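Local coordinates for amine oxidase domain-containing protein (Pyrococcus furiosus, PDB 3NRN) that binds adenosine monophosphate and is probably an oxidoreductase of the flavin-containing amine oxidase family, at residues A[251-256]-A[367-372]; A[272-277]-A[339-344]; A[116-121]-A[174-179]; A[79-84]-A[282-287]; A[73-78]-A[192-197]. All blocks are in the same frame, centred on the assembly; numbering follows the deposited sequence.

In the fold
Interactions 1 and 5 lie at the surface, while interactions 2, 3 and 4 are partly buried. Interactions 2 and 4 reach the same mixed sheet, at strands 269-277 and 286-288, on the same side of the chain's centre. Interaction 1 is on the opposite side, its centre about 47 Å from that of interaction 2. Interactions 4 and 5 share one continuous run of chain, 73-84. Interactions 3 and 4 touch where Gly179 CA meets Lys84 CE at 3.4 Å. Chemistry varies with place. Interactions 1 and 2 are mainly apolar. Interaction 3 mixes leucine packing with arginine at a helix end. Interaction 4 turns on one asparagine, and interaction 5 on a glutamate beside its arginine.

Interaction 1: A[251-256]-A[367-372]; sequences DYFDRD and IEWPLN
Phe253 sets its ring against three residues of 367-372. Its CE1 lies over one face of the Trp369 ring system, 3.7 Å from CH2. The two six-membered rings are oblique, with planes at 57°. Pro370 comes to the edge of the Phe253 ring, CG being 3.6 Å from CD1. Leu371 completes the set, its CD1 3.9 Å from Phe253 CZ. An alanine here would take the Phe253 ring from the face of Trp369 and would probably open a gap between these three side chains.

The other end of the contact is Asp256 with Ile367. The first torsion of Asp256 puts CG between the backbone N and the carbonyl carbon (chi1 70°). The carboxylate then approaches the tip of Ile367, with OD2 only 3.1 Å from CD1. This is contact of a polar atom with a methyl group. The touching parts run in nearly opposite directions: Phe253 lies by Pro370 and Asp256 by Ile367.

Phe253 also rests on Val245 and Ile248 of helix 241-248. Trp369 NE1 bonds to Val374 O, at the edge strand 374-376 of the five-stranded parallel sheet. This is loop-and-helix cover on the flank of a Rossmann-type nucleotide-binding fold.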
# COMPACT_ATOMS: atom_id res chain seq x y z
N ASP A 251 -10.45 7.17 -26.98
CA ASP A 251 -9.85 7.58 -28.24
C ASP A 251 -8.48 8.25 -28.12
O ASP A 251 -7.73 8.33 -29.09
CB ASP A 251 -10.79 8.52 -29.00
CG ASP A 251 -12.03 7.81 -29.50
OD1 ASP A 251 -12.02 6.57 -29.58
OD2 ASP A 251 -13.02 8.50 -29.84
N TYR A 252 -8.16 8.71 -26.92
CA TYR A 252 -6.89 9.39 -26.68
C TYR A 252 -5.74 8.43 -26.38
O TYR A 252 -4.63 8.87 -26.09
CB TYR A 252 -7.06 10.39 -25.52
CG TYR A 252 -7.97 11.56 -25.88
CD1 TYR A 252 -7.46 12.67 -26.56
CD2 TYR A 252 -9.33 11.54 -25.58
CE1 TYR A 252 -8.29 13.72 -26.94
CE2 TYR A 252 -10.17 12.59 -25.95
CZ TYR A 252 -9.64 13.67 -26.63
OH TYR A 252 -10.47 14.71 -27.03
N PHE A 253 -6.01 7.13 -26.46
CA PHE A 253 -4.99 6.12 -26.17
C PHE A 253 -4.79 5.14 -27.34
O PHE A 253 -5.72 4.87 -28.09
CB PHE A 253 -5.41 5.31 -24.93
CG PHE A 253 -5.59 6.16 -23.70
CD1 PHE A 253 -4.50 6.44 -22.87
CD2 PHE A 253 -6.83 6.74 -23.41
CE1 PHE A 253 -4.65 7.30 -21.76
CE2 PHE A 253 -6.99 7.60 -22.32
CZ PHE A 253 -5.89 7.88 -21.49
N ASP A 254 -3.56 4.63 -27.48
CA ASP A 254 -3.24 3.67 -28.53
C ASP A 254 -4.00 2.38 -28.28
O ASP A 254 -4.23 2.00 -27.13
CB ASP A 254 -1.74 3.34 -28.53
CG ASP A 254 -0.88 4.48 -29.01
OD1 ASP A 254 -1.43 5.53 -29.44
OD2 ASP A 254 0.36 4.33 -28.97
N ARG A 255 -4.36 1.69 -29.36
CA ARG A 255 -5.09 0.43 -29.29
C ARG A 255 -4.47 -0.60 -28.34
O ARG A 255 -5.16 -1.20 -27.52
CB ARG A 255 -5.20 -0.17 -30.70
CG ARG A 255 -5.82 -1.57 -30.75
CD ARG A 255 -5.45 -2.30 -32.03
NE ARG A 255 -6.11 -1.75 -33.22
CZ ARG A 255 -5.80 -2.09 -34.47
NH1 ARG A 255 -4.84 -2.98 -34.70
NH2 ARG A 255 -6.46 -1.56 -35.48
N ASP A 256 -3.16 -0.82 -28.45
CA ASP A 256 -2.52 -1.81 -27.59
C ASP A 256 -2.50 -1.40 -26.12
O ASP A 256 -2.45 -2.27 -25.24
CB ASP A 256 -1.10 -2.12 -28.09
CG ASP A 256 -0.15 -0.96 -27.90
OD1 ASP A 256 -0.60 0.20 -27.96
OD2 ASP A 256 1.06 -1.22 -27.70
N ILE A 367 3.09 -1.45 -21.06
CA ILE A 367 3.08 -0.12 -21.64
C ILE A 367 2.85 0.89 -20.51
O ILE A 367 1.93 0.74 -19.70
CB ILE A 367 1.97 -0.02 -22.69
CG1 ILE A 367 2.07 -1.23 -23.63
CG2 ILE A 367 2.13 1.27 -23.50
CD1 ILE A 367 0.91 -1.38 -24.59
N GLU A 368 3.70 1.91 -20.43
CA GLU A 368 3.56 2.89 -19.37
C GLU A 368 2.52 3.95 -19.70
O GLU A 368 2.10 4.09 -20.85
CB GLU A 368 4.91 3.55 -19.07
CG GLU A 368 5.37 4.59 -20.08
CD GLU A 368 6.75 5.13 -19.74
OE1 GLU A 368 7.10 6.24 -20.21
OE2 GLU A 368 7.50 4.43 -19.03
N TRP A 369 2.08 4.70 -18.68
CA TRP A 369 1.08 5.74 -18.88
C TRP A 369 1.62 6.65 -19.98
O TRP A 369 2.73 7.15 -19.88
CB TRP A 369 0.85 6.53 -17.59
CG TRP A 369 -0.17 7.61 -17.73
CD1 TRP A 369 0.06 8.96 -17.79
CD2 TRP A 369 -1.59 7.44 -17.84
NE1 TRP A 369 -1.13 9.63 -17.93
CE2 TRP A 369 -2.16 8.73 -17.95
CE3 TRP A 369 -2.44 6.33 -17.84
CZ2 TRP A 369 -3.54 8.93 -18.07
CZ3 TRP A 369 -3.81 6.53 -17.95
CH2 TRP A 369 -4.35 7.82 -18.06
N PRO A 370 0.83 6.88 -21.04
CA PRO A 370 1.22 7.71 -22.20
C PRO A 370 1.09 9.24 -22.16
O PRO A 370 1.74 9.91 -22.95
CB PRO A 370 0.38 7.12 -23.32
CG PRO A 370 -0.93 6.87 -22.61
CD PRO A 370 -0.49 6.26 -21.27
N LEU A 371 0.27 9.79 -21.28
CA LEU A 371 0.07 11.25 -21.24
C LEU A 371 0.98 12.00 -20.27
O LEU A 371 1.51 11.41 -19.34
CB LEU A 371 -1.40 11.55 -20.93
CG LEU A 371 -2.37 10.89 -21.91
CD1 LEU A 371 -3.80 11.19 -21.52
CD2 LEU A 371 -2.07 11.41 -23.32
N ASN A 372 1.14 13.30 -20.50
CA ASN A 372 2.00 14.13 -19.67
C ASN A 372 1.23 15.22 -18.90
O ASN A 372 1.66 15.64 -17.83
CB ASN A 372 3.07 14.81 -20.53
CG ASN A 372 3.86 13.83 -21.37
OD1 ASN A 372 4.24 12.75 -20.91
ND2 ASN A 372 4.13 14.20 -22.61

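Interaction 2: A[272-277]-A[339-344]; sequences FNLAVP and EIFPEG
Leu274 and Phe341 meet obliquely. Leu274 has CG anti to its backbone N (chi1 -173°), and its two methyls find different partners. CD2 lies 3.6 Å from Phe341 CD2 and also near Phe341 CB. CD1 meets the backbone of Gly344, 3.7 Å from its C atom. Val276 crosses the same ring obliquely, with its CG1 4.1 Å from Phe341 CD1. Ile340 CG2 lies over one face of the ring, toward the rim.

Segment 339-344 holds the end of helix 326-340 and the turn that leads into strand 345-351. Phe341 is where the chain leaves helical geometry, and a type I beta turn runs from Phe341 to Gly344. Gly344 N bonds to Phe341 O at 3.0 Å to close the turn. The chain then enters strand 345-351, which pairs antiparallel with strand 269-277 in the mixed sheet. Ala275 and Glu345 already share a backbone hydrogen bond just beyond the turn.

Gly344 sits close to the strand, its CA 4.1 Å from Val276 CG1. A side chain there would run into Leu274 CD2. An alanine at Leu274 would probably leave a gap beside Phe341 CD2 and the Gly344 backbone, and the phenyl ring would be less firmly held. Leu274 also touches Trp334 of helix 326-340. At the end of the strand, Pro277 brings its CD to 3.1 Å from Glu343 O. Its CD also lies 4.2 Å from Glu343 CB.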
# COMPACT_ATOMS: atom_id res chain seq x y z
N PHE A 272 -8.96 -9.42 8.24
CA PHE A 272 -9.64 -9.92 9.42
C PHE A 272 -9.30 -9.04 10.61
O PHE A 272 -8.14 -8.88 10.96
CB PHE A 272 -9.21 -11.37 9.70
CG PHE A 272 -9.65 -12.34 8.64
CD1 PHE A 272 -10.88 -12.99 8.74
CD2 PHE A 272 -8.87 -12.57 7.51
CE1 PHE A 272 -11.31 -13.86 7.74
CE2 PHE A 272 -9.29 -13.44 6.51
CZ PHE A 272 -10.52 -14.08 6.62
N ASN A 273 -10.32 -8.45 11.21
CA ASN A 273 -10.14 -7.60 12.37
C ASN A 273 -10.57 -8.45 13.57
O ASN A 273 -11.75 -8.80 13.68
CB ASN A 273 -11.00 -6.35 12.23
CG ASN A 273 -10.68 -5.55 10.97
OD1 ASN A 273 -9.67 -4.84 10.92
ND2 ASN A 273 -11.52 -5.67 9.95
N LEU A 274 -9.62 -8.79 14.43
CA LEU A 274 -9.89 -9.65 15.59
C LEU A 274 -9.70 -8.95 16.93
O LEU A 274 -8.66 -8.34 17.18
CB LEU A 274 -8.97 -10.88 15.52
CG LEU A 274 -9.17 -12.02 16.52
CD1 LEU A 274 -10.44 -12.78 16.18
CD2 LEU A 274 -7.96 -12.95 16.47
N ALA A 275 -10.70 -9.05 17.80
CA ALA A 275 -10.63 -8.43 19.12
C ALA A 275 -10.22 -9.47 20.17
O ALA A 275 -11.05 -10.23 20.66
CB ALA A 275 -11.98 -7.82 19.49
N VAL A 276 -8.93 -9.49 20.50
CA VAL A 276 -8.42 -10.43 21.48
C VAL A 276 -8.37 -9.79 22.87
O VAL A 276 -7.79 -8.72 23.06
CB VAL A 276 -7.00 -10.93 21.09
CG1 VAL A 276 -7.01 -11.48 19.67
CG2 VAL A 276 -6.00 -9.79 21.20
N PRO A 277 -9.02 -10.43 23.86
CA PRO A 277 -9.05 -9.92 25.23
C PRO A 277 -7.68 -9.93 25.90
O PRO A 277 -6.90 -10.86 25.72
CB PRO A 277 -10.03 -10.86 25.93
CG PRO A 277 -10.94 -11.29 24.82
CD PRO A 277 -9.97 -11.55 23.70
N GLU A 339 -7.68 -20.91 16.00
CA GLU A 339 -6.63 -21.85 16.39
C GLU A 339 -5.42 -21.12 16.97
O GLU A 339 -4.79 -21.61 17.90
CB GLU A 339 -6.22 -22.69 15.18
CG GLU A 339 -5.07 -23.66 15.43
CD GLU A 339 -5.28 -24.53 16.66
OE1 GLU A 339 -6.41 -25.01 16.86
OE2 GLU A 339 -4.30 -24.73 17.42
N ILE A 340 -5.11 -19.95 16.42
CA ILE A 340 -3.96 -19.17 16.89
C ILE A 340 -4.33 -18.35 18.12
O ILE A 340 -3.53 -18.22 19.05
CB ILE A 340 -3.44 -18.20 15.80
CG1 ILE A 340 -3.04 -18.99 14.55
CG2 ILE A 340 -2.25 -17.41 16.33
CD1 ILE A 340 -2.61 -18.12 13.39
N PHE A 341 -5.54 -17.78 18.10
CA PHE A 341 -6.06 -16.97 19.19
C PHE A 341 -7.39 -17.56 19.67
O PHE A 341 -8.46 -17.15 19.22
CB PHE A 341 -6.31 -15.53 18.72
CG PHE A 341 -5.07 -14.80 18.31
CD1 PHE A 341 -4.17 -14.35 19.28
CD2 PHE A 341 -4.81 -14.54 16.97
CE1 PHE A 341 -3.03 -13.65 18.91
CE2 PHE A 341 -3.66 -13.84 16.59
CZ PHE A 341 -2.77 -13.39 17.56
N PRO A 342 -7.33 -18.52 20.61
CA PRO A 342 -8.52 -19.16 21.15
C PRO A 342 -9.55 -18.19 21.73
O PRO A 342 -10.75 -18.35 21.53
CB PRO A 342 -7.95 -20.10 22.22
CG PRO A 342 -6.63 -20.48 21.64
CD PRO A 342 -6.11 -19.14 21.16
N GLU A 343 -9.07 -17.17 22.43
CA GLU A 343 -9.96 -16.18 23.05
C GLU A 343 -10.38 -15.05 22.13
O GLU A 343 -11.14 -14.17 22.53
CB GLU A 343 -9.29 -15.60 24.30
CG GLU A 343 -8.76 -16.65 25.26
CD GLU A 343 -9.81 -17.69 25.64
OE1 GLU A 343 -10.84 -17.31 26.25
OE2 GLU A 343 -9.61 -18.88 25.31
N GLY A 344 -9.89 -15.06 20.89
CA GLY A 344 -10.24 -14.00 19.96
C GLY A 344 -11.68 -14.00 19.47
O GLY A 344 -12.25 -15.04 19.18

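Interaction 3: A[116-121]-A[174-179]; sequences AEIRMN and AALRWG
Arg177 has CG anti to its carbonyl carbon. A bend at chi2 (-106°) redirects the chain, whose NH2 meets the backbone O of Arg119. Arg119 has CG anti to its backbone N and bends at both chi2 and chi3, and its guanidinium lies by Leu176.

Arg177 NH2 donates to Arg119 O at 2.9 Å, with an N-H...O angle of 137°. The oxygen lies in the plane of the Arg177 guanidinium, at its edge. This carbonyl belongs to the last residue of helix 115-119. The positive group would probably be favoured there by the negative end of the helix dipole. The two guanidinium planes are only 23° apart. Their NH1 atoms are 4.6 Å from each other, and these like charges would be expected to repel somewhat.

Leu176 fills the other half of the contact. Its CD2 lies over one face of the Arg119 guanidinium, offset toward the rim. Its CB is 3.6 Å from Arg119 NH1. The other methyl, CD1, meets Ile118 CG2 at 4.0 Å, the two side chains crossing at about a right angle.

Ile118 also packs on Ile172 and Arg173, one turn or so earlier on helix 165-178. Thus short helix 115-119 sits against the C-terminal end of helix 165-178. Gly179 follows the last helical residue, Trp178, and its O bonds to His59 ND1. The chain then goes on to strand 182-184.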
# COMPACT_ATOMS: atom_id res chain seq x y z
N ALA A 116 23.57 -10.75 -0.45
CA ALA A 116 24.78 -9.95 -0.59
C ALA A 116 24.84 -9.39 -2.01
O ALA A 116 25.26 -8.25 -2.21
CB ALA A 116 26.01 -10.81 -0.32
N GLU A 117 24.41 -10.19 -2.97
CA GLU A 117 24.41 -9.78 -4.38
C GLU A 117 23.36 -8.71 -4.64
O GLU A 117 23.61 -7.76 -5.39
CB GLU A 117 24.14 -10.99 -5.26
CG GLU A 117 25.32 -11.94 -5.38
CD GLU A 117 24.89 -13.39 -5.43
OE1 GLU A 117 24.63 -13.96 -4.35
OE2 GLU A 117 24.81 -13.94 -6.54
N ILE A 118 22.19 -8.87 -4.04
CA ILE A 118 21.12 -7.89 -4.20
C ILE A 118 21.56 -6.61 -3.52
O ILE A 118 21.14 -5.51 -3.90
CB ILE A 118 19.81 -8.38 -3.54
CG1 ILE A 118 19.33 -9.66 -4.24
CG2 ILE A 118 18.74 -7.29 -3.63
CD1 ILE A 118 18.05 -10.22 -3.67
N ARG A 119 22.43 -6.75 -2.52
CA ARG A 119 22.98 -5.61 -1.79
C ARG A 119 23.87 -4.84 -2.76
O ARG A 119 23.86 -3.61 -2.79
CB ARG A 119 23.82 -6.10 -0.60
CG ARG A 119 24.41 -4.97 0.25
CD ARG A 119 23.41 -4.48 1.29
NE ARG A 119 23.28 -5.44 2.39
CZ ARG A 119 22.44 -5.29 3.41
NH1 ARG A 119 21.65 -4.23 3.48
NH2 ARG A 119 22.39 -6.21 4.37
N MSE A 120 24.64 -5.59 -3.55
CA MSE A 120 25.55 -5.03 -4.55
C MSE A 120 24.78 -4.45 -5.73
O MSE A 120 25.37 -4.13 -6.77
CB MSE A 120 26.50 -6.11 -5.07
CG MSE A 120 27.51 -6.62 -4.06
SE MSE A 120 28.73 -5.38 -3.58
CE MSE A 120 28.09 -4.87 -1.98
N ASN A 121 23.46 -4.34 -5.58
CA ASN A 121 22.61 -3.80 -6.64
C ASN A 121 22.47 -4.79 -7.80
O ASN A 121 21.64 -4.60 -8.69
CB ASN A 121 23.20 -2.49 -7.17
CG ASN A 121 23.61 -2.57 -8.63
OD1 ASN A 121 22.77 -2.56 -9.53
ND2 ASN A 121 24.92 -2.67 -8.87
N ALA A 174 14.60 -3.38 -1.59
CA ALA A 174 13.90 -2.38 -0.79
C ALA A 174 13.95 -2.75 0.69
O ALA A 174 14.11 -1.88 1.55
CB ALA A 174 12.43 -2.26 -1.27
N ALA A 175 13.81 -4.04 1.00
CA ALA A 175 13.84 -4.47 2.39
C ALA A 175 15.24 -4.31 3.00
O ALA A 175 15.38 -3.97 4.17
CB ALA A 175 13.39 -5.93 2.50
N LEU A 176 16.27 -4.54 2.19
CA LEU A 176 17.64 -4.40 2.67
C LEU A 176 17.95 -2.92 2.89
O LEU A 176 18.62 -2.55 3.86
CB LEU A 176 18.63 -4.98 1.65
CG LEU A 176 18.52 -6.47 1.31
CD1 LEU A 176 19.58 -6.85 0.29
CD2 LEU A 176 18.66 -7.30 2.57
N ARG A 177 17.46 -2.07 2.00
CA ARG A 177 17.70 -0.64 2.09
C ARG A 177 16.90 0.06 3.18
O ARG A 177 17.48 0.77 4.00
CB ARG A 177 17.38 0.04 0.75
CG ARG A 177 18.21 -0.46 -0.41
CD ARG A 177 19.28 0.54 -0.81
NE ARG A 177 20.26 -0.07 -1.71
CZ ARG A 177 21.16 -0.97 -1.32
NH1 ARG A 177 21.22 -1.35 -0.05
NH2 ARG A 177 22.00 -1.49 -2.20
N TRP A 178 15.59 -0.14 3.18
CA TRP A 178 14.72 0.55 4.13
C TRP A 178 14.25 -0.24 5.33
O TRP A 178 13.51 0.29 6.16
CB TRP A 178 13.52 1.13 3.39
CG TRP A 178 13.91 1.92 2.19
CD1 TRP A 178 14.90 2.86 2.11
CD2 TRP A 178 13.29 1.89 0.90
NE1 TRP A 178 14.93 3.42 0.85
CE2 TRP A 178 13.95 2.84 0.09
CE3 TRP A 178 12.23 1.15 0.35
CZ2 TRP A 178 13.59 3.07 -1.24
CZ3 TRP A 178 11.87 1.38 -0.97
CH2 TRP A 178 12.55 2.33 -1.75
N GLY A 179 14.65 -1.50 5.42
CA GLY A 179 14.27 -2.31 6.56
C GLY A 179 12.84 -2.80 6.63
O GLY A 179 12.17 -2.95 5.61

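Interaction 4: A[79-84]-A[282-287]; sequences VNSNPK and IGNTIV
Asn284, the first residue of 282-287 to touch the other segment, reaches Val79 and Ser81. Its CG is anti to the backbone N (chi1 -176°). ND2 donates to Val79 O at 3.0 Å along a nearly straight line (174°). The acceptor lies in the amide plane of Asn284, but ND2 stands above the carbonyl plane of Val79. On the other branch, OD1 is 3.2 Å from Ser81 OG. That hydroxyl also has Pro181 O within reach, so its bond is not settled. Asn284 O accepts a weak bond from Asn82 N at 2.7 Å. Asn284 is the centre of an inverse gamma turn, which bends the backbone here.

Thr285 follows and packs on Pro83, the two side chains at about a right angle. Its CG2 is 3.4 Å from Pro83 CG, a tight contact, and 3.0 Å from Pro83 O. Ile286 makes the last touch, CG1 lying 3.7 Å from Lys84 O.

The contact spans two sheets. Val79 and Ser81 pair by backbone bonds with Leu183 and Pro181, by the three-stranded antiparallel sheet. Ile286 pairs with Lys86, and strand 286-288 lies between strands 86-89 and 296-298 of the mixed sheet.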
# COMPACT_ATOMS: atom_id res chain seq x y z
N VAL A 79 6.67 4.24 14.18
CA VAL A 79 7.69 3.50 14.92
C VAL A 79 7.95 2.13 14.31
O VAL A 79 7.04 1.29 14.22
CB VAL A 79 7.27 3.30 16.40
CG1 VAL A 79 8.33 2.49 17.14
CG2 VAL A 79 7.05 4.65 17.07
N ASN A 80 9.19 1.89 13.88
CA ASN A 80 9.56 0.61 13.29
C ASN A 80 9.28 -0.55 14.23
O ASN A 80 9.44 -0.43 15.44
CB ASN A 80 11.05 0.59 12.91
CG ASN A 80 11.35 1.42 11.68
OD1 ASN A 80 10.47 1.66 10.85
ND2 ASN A 80 12.61 1.83 11.54
N SER A 81 8.88 -1.68 13.65
CA SER A 81 8.58 -2.90 14.39
C SER A 81 9.83 -3.42 15.11
O SER A 81 10.88 -3.53 14.48
CB SER A 81 8.08 -3.97 13.42
OG SER A 81 6.90 -3.56 12.76
N ASN A 82 9.70 -3.74 16.41
CA ASN A 82 10.80 -4.28 17.22
C ASN A 82 11.58 -5.21 16.31
O ASN A 82 12.49 -4.76 15.61
CB ASN A 82 10.26 -5.04 18.44
CG ASN A 82 9.46 -4.17 19.39
OD1 ASN A 82 8.41 -3.64 19.02
ND2 ASN A 82 9.95 -4.02 20.61
N PRO A 83 11.29 -6.53 16.33
CA PRO A 83 12.12 -7.25 15.36
C PRO A 83 11.40 -6.91 14.05
O PRO A 83 10.18 -6.77 14.04
CB PRO A 83 11.95 -8.71 15.77
CG PRO A 83 10.58 -8.75 16.26
CD PRO A 83 10.45 -7.48 17.08
N LYS A 84 12.15 -6.74 12.96
CA LYS A 84 11.54 -6.40 11.68
C LYS A 84 10.36 -7.31 11.38
O LYS A 84 9.35 -6.87 10.82
CB LYS A 84 12.58 -6.50 10.56
CG LYS A 84 13.49 -5.28 10.46
CD LYS A 84 14.74 -5.58 9.64
CE LYS A 84 15.34 -4.31 9.07
NZ LYS A 84 15.40 -3.21 10.08
N ILE A 282 1.62 -9.80 20.51
CA ILE A 282 2.81 -9.86 19.67
C ILE A 282 3.64 -8.58 19.69
O ILE A 282 4.82 -8.59 19.35
CB ILE A 282 2.43 -10.22 18.21
CG1 ILE A 282 1.54 -9.13 17.61
CG2 ILE A 282 1.68 -11.55 18.18
CD1 ILE A 282 1.18 -9.38 16.15
N GLY A 283 3.02 -7.47 20.09
CA GLY A 283 3.73 -6.21 20.14
C GLY A 283 3.92 -5.59 18.76
O GLY A 283 3.31 -6.03 17.79
N ASN A 284 4.77 -4.57 18.68
CA ASN A 284 5.04 -3.89 17.41
C ASN A 284 5.90 -4.73 16.48
O ASN A 284 7.12 -4.59 16.46
CB ASN A 284 5.73 -2.54 17.67
CG ASN A 284 5.93 -1.74 16.39
OD1 ASN A 284 5.53 -2.17 15.31
ND2 ASN A 284 6.56 -0.58 16.51
N THR A 285 5.25 -5.59 15.70
CA THR A 285 5.93 -6.45 14.75
C THR A 285 4.87 -7.08 13.85
O THR A 285 3.67 -6.87 14.05
CB THR A 285 6.69 -7.60 15.47
OG1 THR A 285 7.44 -7.07 16.57
CG2 THR A 285 7.67 -8.28 14.53
N ILE A 286 5.31 -7.82 12.83
CA ILE A 286 4.37 -8.50 11.95
C ILE A 286 4.72 -9.98 12.03
O ILE A 286 5.88 -10.34 12.25
CB ILE A 286 4.50 -8.05 10.49
CG1 ILE A 286 5.95 -8.18 10.02
CG2 ILE A 286 4.00 -6.63 10.34
CD1 ILE A 286 6.16 -7.78 8.58
N VAL A 287 3.73 -10.84 11.87
CA VAL A 287 3.97 -12.27 11.92
C VAL A 287 3.55 -12.95 10.63
O VAL A 287 2.37 -12.93 10.26
CB VAL A 287 3.20 -12.94 13.08
CG1 VAL A 287 3.49 -14.44 13.11
CG2 VAL A 287 3.59 -12.30 14.40

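Interaction 5: A[73-78]-A[192-197]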
# COMPACT_ATOMS: atom_id res chain seq x y z
N GLY A 73 6.58 18.29 5.87
CA GLY A 73 6.36 18.96 7.13
C GLY A 73 5.26 18.28 7.92
O GLY A 73 4.70 18.85 8.87
N ALA A 74 4.92 17.06 7.54
CA ALA A 74 3.89 16.32 8.24
C ALA A 74 4.44 15.86 9.58
O ALA A 74 5.60 15.46 9.67
CB ALA A 74 3.45 15.12 7.42
N LYS A 75 3.62 15.95 10.61
CA LYS A 75 4.03 15.52 11.94
C LYS A 75 3.29 14.22 12.19
O LYS A 75 2.14 14.22 12.62
CB LYS A 75 3.65 16.56 12.99
CG LYS A 75 4.32 17.93 12.81
CD LYS A 75 5.84 17.82 12.73
CE LYS A 75 6.44 17.16 13.97
NZ LYS A 75 6.17 17.93 15.22
N VAL A 76 3.95 13.10 11.90
CA VAL A 76 3.34 11.79 12.08
C VAL A 76 4.30 10.86 12.79
O VAL A 76 5.46 10.74 12.40
CB VAL A 76 2.96 11.17 10.73
CG1 VAL A 76 2.39 9.78 10.94
CG2 VAL A 76 1.95 12.05 10.02
N GLU A 77 3.81 10.20 13.84
CA GLU A 77 4.65 9.29 14.59
C GLU A 77 4.59 7.88 14.05
O GLU A 77 3.57 7.19 14.17
CB GLU A 77 4.28 9.27 16.07
CG GLU A 77 5.04 8.20 16.85
CD GLU A 77 5.01 8.43 18.34
OE1 GLU A 77 3.91 8.61 18.90
OE2 GLU A 77 6.10 8.43 18.96
N ILE A 78 5.71 7.46 13.46
CA ILE A 78 5.86 6.14 12.88
C ILE A 78 6.97 5.42 13.64
O ILE A 78 8.08 5.92 13.71
CB ILE A 78 6.28 6.24 11.41
CG1 ILE A 78 5.26 7.05 10.62
CG2 ILE A 78 6.45 4.84 10.82
CD1 ILE A 78 5.73 7.43 9.23
N ILE A 192 -3.57 11.26 6.91
CA ILE A 192 -4.55 11.99 6.15
C ILE A 192 -4.80 13.37 6.74
O ILE A 192 -4.87 14.36 6.00
CB ILE A 192 -5.89 11.22 6.10
CG1 ILE A 192 -5.66 9.82 5.52
CG2 ILE A 192 -6.91 12.01 5.31
CD1 ILE A 192 -5.07 9.80 4.11
N ASP A 193 -4.93 13.45 8.06
CA ASP A 193 -5.18 14.73 8.73
C ASP A 193 -4.04 15.71 8.48
O ASP A 193 -4.27 16.90 8.26
CB ASP A 193 -5.38 14.53 10.23
CG ASP A 193 -6.67 13.77 10.56
OD1 ASP A 193 -7.65 13.90 9.80
OD2 ASP A 193 -6.70 13.08 11.60
N GLU A 194 -2.81 15.22 8.49
CA GLU A 194 -1.66 16.08 8.25
C GLU A 194 -1.59 16.57 6.80
O GLU A 194 -1.27 17.74 6.56
CB GLU A 194 -0.37 15.35 8.64
CG GLU A 194 -0.05 15.45 10.12
CD GLU A 194 0.24 16.89 10.55
OE1 GLU A 194 1.39 17.35 10.36
OE2 GLU A 194 -0.68 17.56 11.07
N LEU A 195 -1.88 15.70 5.84
CA LEU A 195 -1.84 16.12 4.44
C LEU A 195 -2.93 17.15 4.16
O LEU A 195 -2.72 18.09 3.40
CB LEU A 195 -2.00 14.90 3.51
CG LEU A 195 -0.87 13.86 3.58
CD1 LEU A 195 -1.18 12.70 2.65
CD2 LEU A 195 0.47 14.51 3.21
N GLU A 196 -4.09 16.97 4.78
CA GLU A 196 -5.21 17.90 4.62
C GLU A 196 -4.82 19.27 5.18
O GLU A 196 -5.11 20.31 4.58
CB GLU A 196 -6.46 17.38 5.34
CG GLU A 196 -7.59 18.40 5.44
CD GLU A 196 -8.87 17.83 6.05
OE1 GLU A 196 -8.80 17.22 7.13
OE2 GLU A 196 -9.94 17.98 5.44
N ARG A 197 -4.18 19.27 6.34
CA ARG A 197 -3.75 20.52 6.97
C ARG A 197 -2.73 21.25 6.10
O ARG A 197 -2.80 22.46 5.93
CB ARG A 197 -3.13 20.25 8.34
CG ARG A 197 -2.39 21.45 8.94
CD ARG A 197 -1.65 21.08 10.22
NE ARG A 197 -0.45 20.27 9.97
CZ ARG A 197 0.64 20.72 9.36
NH1 ARG A 197 0.71 21.97 8.94
NH2 ARG A 197 1.69 19.91 9.19
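Glu194 leans from helix 188-200 onto the loop 73-78. Its CB meets the CB of Ala74 at 4.0 Å. CG is anti to the carbonyl carbon and slides past Val76, 3.9 Å from CG2. It also passes 3.5 Å from Lys75 O. The chain bends at chi2 (-65°), and CD comes within 3.5 Å of Lys75 N.

At the tip the two oxygens differ. OE1 accepts from Lys75 N at 2.6 Å, with an N-H...O angle of 164°, on the anti side of the carboxylate. OE1 also takes a bond from Arg197 NH2, and the two donors come from opposite faces of the carboxylate plane. Glu194 OE2 is bonded to Arg197 NE at 2.9 Å. Arg197 thus grips the carboxylate side-on, with one nitrogen to each oxygen, in a salt bridge within the helix. This double grip fixes the rotation of the carboxylate, and the nearby charge would probably help keep it ionised. The Arg197 group is itself held further by Glu201 through NH1.

Gly73 O lies 3.2 Å from Arg197 NH2, at the guanidinium edge. Leu195, on another side of the helix, packs on helices 10-21 and 64-72. Helix 10-21 follows the glycine-rich turn of the AMP pocket. Gly73 has positive phi and ends helix 64-72 in a Schellman motif. Glu194 of the neighbouring helix accepts the N-H of Lys75, two residues on from this C-terminal turn.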